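Glycoprotein (Chandipura virus, PDB 5MDM) probably attaches the virion to host receptors and, in the acidic endosome, changes conformation to trigger fusion of the viral and endosomal membranes. Local coordinates at residues Thr10-Lys15 against Ser327-Arg332. Residues are numbered along the deposited sequence; the frame is centred on the assembly and turned at random.
Sequences TKLDWK and SFAHTR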
ATOM      1  N   THR A  10      16.467 -20.645  28.525  1.00105.92           N
ATOM      2  CA  THR A  10      15.336 -20.189  29.322  1.00103.36           C
ATOM      3  C   THR A  10      15.824 -19.557  30.618  1.00109.62           C
ATOM      4  O   THR A  10      15.055 -18.925  31.342  1.00112.87           O
ATOM      5  CB  THR A  10      14.392 -21.355  29.655  1.00115.29           C
ATOM      6  OG1 THR A  10      15.042 -22.261  30.556  1.00122.99           O
ATOM      7  CG2 THR A  10      14.011 -22.103  28.393  1.00119.96           C
ATOM      8  N   LYS A  11      17.108 -19.749  30.905  1.00113.26           N
ATOM      9  CA  LYS A  11      17.750 -19.154  32.071  1.00117.92           C
ATOM     10  C   LYS A  11      19.107 -18.596  31.663  1.00116.87           C
ATOM     11  O   LYS A  11      19.809 -19.187  30.840  1.00118.87           O
ATOM     12  CB  LYS A  11      17.930 -20.188  33.189  1.00126.05           C
ATOM     13  CG  LYS A  11      16.632 -20.751  33.757  1.00123.62           C
ATOM     14  CD  LYS A  11      16.904 -21.791  34.832  1.00128.14           C
ATOM     15  CE  LYS A  11      17.648 -21.186  36.019  1.00142.98           C
ATOM     16  NZ  LYS A  11      17.854 -22.161  37.137  1.00148.74           N
ATOM     17  N   LEU A  12      19.471 -17.455  32.238  1.00112.19           N
ATOM     18  CA  LEU A  12      20.768 -16.851  31.975  1.00118.46           C
ATOM     19  C   LEU A  12      21.474 -16.500  33.280  1.00126.92           C
ATOM     20  O   LEU A  12      20.830 -16.284  34.306  1.00118.42           O
ATOM     21  CB  LEU A  12      20.615 -15.598  31.108  1.00117.59           C
ATOM     22  CG  LEU A  12      20.098 -15.801  29.683  1.00114.20           C
ATOM     23  CD1 LEU A  12      19.931 -14.461  28.987  1.00109.31           C
ATOM     24  CD2 LEU A  12      21.032 -16.709  28.896  1.00115.49           C
ATOM     25  N   ASP A  13      22.801 -16.451  33.237  1.00139.70           N
ATOM     26  CA  ASP A  13      23.581 -16.024  34.389  1.00143.00           C
ATOM     27  C   ASP A  13      23.652 -14.499  34.423  1.00140.12           C
ATOM     28  O   ASP A  13      24.376 -13.882  33.635  1.00138.57           O
ATOM     29  CB  ASP A  13      24.985 -16.627  34.340  1.00151.05           C
ATOM     30  CG  ASP A  13      25.785 -16.339  35.594  1.00170.02           C
ATOM     31  OD1 ASP A  13      25.184 -16.295  36.689  1.00175.68           O
ATOM     32  OD2 ASP A  13      27.016 -16.154  35.485  1.00178.36           O
ATOM     33  N   TRP A  14      22.888 -13.897  35.332  1.00135.03           N
ATOM     34  CA  TRP A  14      22.806 -12.442  35.430  1.00125.70           C
ATOM     35  C   TRP A  14      23.872 -11.845  36.347  1.00127.77           C
ATOM     36  O   TRP A  14      24.246 -12.439  37.361  1.00133.15           O
ATOM     37  CB  TRP A  14      21.414 -12.007  35.899  1.00118.69           C
ATOM     38  CG  TRP A  14      20.306 -12.397  34.963  1.00124.50           C
ATOM     39  CD1 TRP A  14      19.537 -13.518  35.034  1.00123.24           C
ATOM     40  CD2 TRP A  14      19.847 -11.665  33.814  1.00129.70           C
ATOM     41  NE1 TRP A  14      18.626 -13.534  34.003  1.00123.31           N
ATOM     42  CE2 TRP A  14      18.796 -12.409  33.241  1.00125.50           C
ATOM     43  CE3 TRP A  14      20.223 -10.456  33.215  1.00120.06           C
ATOM     44  CZ2 TRP A  14      18.117 -11.984  32.098  1.00119.19           C
ATOM     45  CZ3 TRP A  14      19.550 -10.038  32.081  1.00108.14           C
ATOM     46  CH2 TRP A  14      18.508 -10.798  31.537  1.00110.31           C
ATOM     47  N   LYS A  15      24.359 -10.667  35.972  1.00126.33           N
ATOM     48  CA  LYS A  15      25.306  -9.909  36.778  1.00132.88           C
ATOM     49  C   LYS A  15      24.896  -8.444  36.720  1.00135.78           C
ATOM     50  O   LYS A  15      24.364  -7.989  35.707  1.00141.53           O
ATOM     51  CB  LYS A  15      26.731 -10.077  36.242  1.00136.53           C
ATOM     52  CG  LYS A  15      27.272 -11.499  36.312  1.00142.88           C
ATOM     53  CD  LYS A  15      28.229 -11.785  35.161  1.00144.34           C
ATOM     54  CE  LYS A  15      29.352 -10.758  35.093  1.00147.70           C
ATOM     55  NZ  LYS A  15      30.224 -10.970  33.904  1.00149.91           N
ATOM     56  N   SER A 327      20.521  -5.331  35.547  1.00120.26           N
ATOM     57  CA  SER A 327      21.402  -6.470  35.358  1.00116.96           C
ATOM     58  C   SER A 327      21.489  -6.849  33.886  1.00115.17           C
ATOM     59  O   SER A 327      20.522  -6.715  33.133  1.00105.86           O
ATOM     60  CB  SER A 327      20.910  -7.661  36.179  1.00116.76           C
ATOM     61  OG  SER A 327      20.773  -7.309  37.544  1.00129.92           O
ATOM     62  N   PHE A 328      22.662  -7.320  33.482  1.00115.78           N
ATOM     63  CA  PHE A 328      22.859  -7.801  32.127  1.00107.88           C
ATOM     64  C   PHE A 328      23.183  -9.289  32.156  1.00110.89           C
ATOM     65  O   PHE A 328      23.449  -9.857  33.215  1.00107.90           O
ATOM     66  CB  PHE A 328      23.995  -7.037  31.455  1.00103.96           C
ATOM     67  CG  PHE A 328      25.360  -7.508  31.860  1.00109.86           C
ATOM     68  CD1 PHE A 328      26.139  -8.249  30.986  1.00113.48           C
ATOM     69  CD2 PHE A 328      25.859  -7.221  33.118  1.00110.73           C
ATOM     70  CE1 PHE A 328      27.393  -8.690  31.357  1.00118.59           C
ATOM     71  CE2 PHE A 328      27.109  -7.657  33.495  1.00118.87           C
ATOM     72  CZ  PHE A 328      27.878  -8.394  32.612  1.00122.27           C
ATOM     73  N   ALA A 329      23.158  -9.922  30.990  1.00113.86           N
ATOM     74  CA  ALA A 329      23.587 -11.309  30.876  1.00114.55           C
ATOM     75  C   ALA A 329      24.046 -11.609  29.456  1.00115.16           C
ATOM     76  O   ALA A 329      23.395 -11.210  28.492  1.00121.61           O
ATOM     77  CB  ALA A 329      22.468 -12.247  31.279  1.00 93.92           C
ATOM     78  N   HIS A 330      25.177 -12.297  29.330  1.00109.67           N
ATOM     79  CA  HIS A 330      25.617 -12.782  28.028  1.00106.39           C
ATOM     80  C   HIS A 330      24.620 -13.813  27.524  1.00106.53           C
ATOM     81  O   HIS A 330      24.062 -14.579  28.308  1.00114.50           O
ATOM     82  CB  HIS A 330      27.016 -13.397  28.111  1.00113.93           C
ATOM     83  CG  HIS A 330      28.124 -12.399  28.001  1.00127.84           C
ATOM     84  ND1 HIS A 330      28.594 -11.685  29.082  1.00137.22           N
ATOM     85  CD2 HIS A 330      28.852 -11.992  26.935  1.00134.65           C
ATOM     86  CE1 HIS A 330      29.566 -10.881  28.686  1.00143.57           C
ATOM     87  NE2 HIS A 330      29.742 -11.048  27.388  1.00142.59           N
ATOM     88  N   THR A 331      24.387 -13.820  26.218  1.00106.10           N
ATOM     89  CA  THR A 331      23.486 -14.798  25.624  1.00103.42           C
ATOM     90  C   THR A 331      23.659 -14.813  24.118  1.00105.62           C
ATOM     91  O   THR A 331      24.348 -13.966  23.559  1.00107.93           O
ATOM     92  CB  THR A 331      22.013 -14.485  25.943  1.00 95.91           C
ATOM     93  OG1 THR A 331      21.191 -15.574  25.512  1.00 99.70           O
ATOM     94  CG2 THR A 331      21.572 -13.213  25.239  1.00 91.65           C
ATOM     95  N   ARG A 332      23.046 -15.788  23.462  1.00104.09           N
ATOM     96  CA  ARG A 332      22.983 -15.784  22.011  1.00107.39           C
ATOM     97  C   ARG A 332      21.528 -15.682  21.601  1.00 99.32           C
ATOM     98  O   ARG A 332      20.742 -16.596  21.832  1.00 98.15           O
ATOM     99  CB  ARG A 332      23.642 -17.034  21.413  1.00117.70           C
ATOM    100  CG  ARG A 332      23.497 -17.159  19.894  1.00116.61           C
ATOM    101  CD  ARG A 332      24.671 -17.905  19.249  1.00115.85           C
ATOM    102  NE  ARG A 332      24.853 -19.251  19.785  1.00118.03           N
ATOM    103  CZ  ARG A 332      25.789 -19.584  20.671  1.00134.78           C
ATOM    104  NH1 ARG A 332      26.638 -18.668  21.123  1.00138.13           N
ATOM    105  NH2 ARG A 332      25.882 -20.835  21.107  1.00141.25           N
TER
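An antiparallel hydrogen-bonded pair, Lys-15 with Phe-328, joins the short N-terminal strand 15-16 to the long strand 325-338 of the rhabdovirus glycoprotein central domain, in an antiparallel sheet that includes strand 2-7. Just before strand 15-16, Leu-12 packs against Ala-329 and Thr-331, and Trp-14 against Ala-329. Lys-15 N donates to Phe-328 O (3.0 Å, 170° at the hydrogen), and Phe-328 N returns a bond to Lys-15 O at 2.9 Å. Both side chains lie on one face of the sheet: Lys-15 CB meets Phe-328 CE2 at 3.7 Å, and the bends at chi2 and chi3 (54°) carry CE to Phe-328 CZ, which NZ also approaches. Ala-329 CB sits over one face of the Trp-14 indole, a CH-pi contact 3.7 Å from the centroid of the six-membered ring. Leu-12 CB packs against Ala-329 CB (3.8 Å) and covers the same indole face towards its rim. The Leu-12 and Thr-331 side chains cross at about a right angle, CD2 lying 3.6 Å from Thr-331 OG1 and CD1 against Thr-331 CB. The Trp-14 ring meets Phe-365 edge-to-face, and its side chain touches Thr-320 and Ile-322 of strand 316-322, while Leu-12 and Thr-331 both reach Pro-7 on strand 2-7.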